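Local coordinates for hydrolase, haloacid dehalogenase-like family (Pseudomonas syringae pv. tomato, PDB 3S6J), which binds calcium and is probably a sugar phosphatase of the haloacid dehalogenase family, hydrolysing phosphate esters, at residues E[168-173]-E[188-193]. Residues are numbered along the deposited sequence; the frame is centred on the assembly and turned at random.
With CA (calcium ion), chain M.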
loop_
_atom_site.group_PDB
_atom_site.type_symbol
_atom_site.label_atom_id
_atom_site.label_comp_id
_atom_site.label_asym_id
_atom_site.label_seq_id
_atom_site.Cartn_x
_atom_site.Cartn_y
_atom_site.Cartn_z
ATOM N N LEU E 168 -15.335 -21.044 -0.780
ATOM C CA LEU E 168 -15.186 -19.620 -0.559
ATOM C C LEU E 168 -13.711 -19.255 -0.658
ATOM O O LEU E 168 -12.880 -19.751 0.109
ATOM C CB LEU E 168 -15.698 -19.256 0.824
ATOM C CG LEU E 168 -16.183 -17.836 1.105
ATOM C CD1 LEU E 168 -16.084 -17.602 2.604
ATOM C CD2 LEU E 168 -15.377 -16.803 0.358
ATOM N N VAL E 169 -13.382 -18.397 -1.612
ATOM C CA VAL E 169 -12.020 -17.903 -1.720
ATOM C C VAL E 169 -11.846 -16.678 -0.843
ATOM O O VAL E 169 -12.654 -15.737 -0.900
ATOM C CB VAL E 169 -11.633 -17.591 -3.186
ATOM C CG1 VAL E 169 -10.292 -16.873 -3.252
ATOM C CG2 VAL E 169 -11.583 -18.873 -3.988
ATOM N N ILE E 170 -10.804 -16.697 -0.013
ATOM C CA ILE E 170 -10.492 -15.548 0.824
ATOM C C ILE E 170 -9.125 -14.992 0.465
ATOM O O ILE E 170 -8.134 -15.714 0.495
ATOM C CB ILE E 170 -10.567 -15.892 2.322
ATOM C CG1 ILE E 170 -11.953 -16.465 2.645
ATOM C CG2 ILE E 170 -10.260 -14.657 3.160
ATOM C CD1 ILE E 170 -12.269 -16.533 4.088
ATOM N N GLY E 171 -9.076 -13.711 0.113
ATOM C CA GLY E 171 -7.865 -13.122 -0.444
ATOM C C GLY E 171 -7.784 -11.635 -0.167
ATOM O O GLY E 171 -8.761 -11.028 0.298
ATOM N N ASP E 172 -6.623 -11.043 -0.415
ATOM C CA ASP E 172 -6.450 -9.627 -0.124
ATOM C C ASP E 172 -6.149 -8.863 -1.391
ATOM O O ASP E 172 -5.973 -7.649 -1.349
ATOM C CB ASP E 172 -5.280 -9.408 0.836
ATOM C CG ASP E 172 -3.952 -9.746 0.199
ATOM O OD1 ASP E 172 -3.830 -10.871 -0.296
ATOM O OD2 ASP E 172 -3.039 -8.901 0.164
ATOM N N ALA E 173 -6.061 -9.566 -2.521
ATOM C CA ALA E 173 -5.647 -8.913 -3.752
ATOM C C ALA E 173 -6.659 -9.061 -4.897
ATOM O O ALA E 173 -7.411 -10.041 -4.984
ATOM C CB ALA E 173 -4.250 -9.402 -4.167
ATOM N N VAL E 188 -14.153 -13.307 -1.457
ATOM C CA VAL E 188 -14.286 -12.398 -0.325
ATOM C C VAL E 188 -12.929 -11.738 -0.108
ATOM O O VAL E 188 -11.898 -12.429 -0.056
ATOM C CB VAL E 188 -14.723 -13.151 0.943
ATOM C CG1 VAL E 188 -14.494 -12.305 2.185
ATOM C CG2 VAL E 188 -16.191 -13.552 0.828
ATOM N N GLY E 189 -12.923 -10.409 -0.006
ATOM C CA GLY E 189 -11.678 -9.667 0.041
ATOM C C GLY E 189 -11.369 -9.085 1.409
ATOM O O GLY E 189 -12.292 -8.695 2.137
ATOM N N LEU E 190 -10.078 -9.028 1.740
ATOM C CA LEU E 190 -9.582 -8.450 2.994
ATOM C C LEU E 190 -8.728 -7.220 2.706
ATOM O O LEU E 190 -7.933 -7.207 1.747
ATOM C CB LEU E 190 -8.731 -9.466 3.757
ATOM C CG LEU E 190 -9.392 -10.454 4.730
ATOM C CD1 LEU E 190 -10.690 -10.980 4.205
ATOM C CD2 LEU E 190 -8.445 -11.604 5.152
ATOM N N LEU E 191 -8.869 -6.199 3.548
ATOM C CA LEU E 191 -8.107 -4.964 3.407
ATOM C C LEU E 191 -6.662 -5.084 3.914
ATOM O O LEU E 191 -5.863 -4.148 3.757
ATOM C CB LEU E 191 -8.814 -3.816 4.140
ATOM C CG LEU E 191 -10.277 -3.539 3.759
ATOM C CD1 LEU E 191 -10.825 -2.375 4.592
ATOM C CD2 LEU E 191 -10.395 -3.234 2.257
ATOM N N SER E 192 -6.324 -6.230 4.502
ATOM C CA SER E 192 -5.053 -6.377 5.219
ATOM C C SER E 192 -3.806 -6.458 4.312
ATOM O O SER E 192 -2.664 -6.399 4.801
ATOM C CB SER E 192 -5.111 -7.551 6.209
ATOM O OG SER E 192 -5.709 -8.698 5.633
ATOM N N GLY E 193 -4.032 -6.573 3.006
ATOM C CA GLY E 193 -2.948 -6.552 2.029
ATOM C C GLY E 193 -2.756 -5.180 1.399
ATOM O O GLY E 193 -2.001 -5.011 0.440
HETATM CA CA CA M . -1.865 -11.970 -1.139
HETATM O O HOH W 1 -5.831 -6.021 0.831
HETATM O O HOH W 2 -1.139 -9.516 -1.902
HETATM O O HOH W 3 0.375 -12.525 -2.225
HETATM O O HOH W 4 -2.804 -12.454 -3.321
#
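D172 has CG between its backbone N and its carbonyl carbon (chi1 68°), with the carboxylate set between a calcium ion and G193. L190 has CG anti to its carbonyl carbon (chi1 -87°), and its methyl CD1 meets I170 CG2 at 3.8 Å. The two segments are neighbouring parallel strands in the central sheet of the HAD-type Rossmann-like fold. Helix 174-182 joins them in a beta-alpha-beta crossover. Three backbone bonds hold the register. V188 N donates to V169 O, G171 N to V188 O, and L190 N to G171 O at 2.8 Å. The side chains of L168 and V188 cross obliquely, and L168 CD2 comes 3.4 Å from V188 CG2, tighter than usual for two methyls. Strand 8-11 flanks strand 167-171 in the sheet, and L215 of helix 212-217 packs on both I170 and L190. At the C-terminal ends of the strands a water donates to D172 O and L190 O and accepts a weak bond from G193 N, which links the two segments. D172 OD1 binds the calcium ion, together with D12 OD2 and the backbone O of D14, consistent with a HAD active site. D172 OD2 accepts a bond from a calcium-bound water at 2.9 Å, which ties both carboxylate oxygens to the metal site. On its other flank, D172 OD2 lies 3.0 Å from G193 CA.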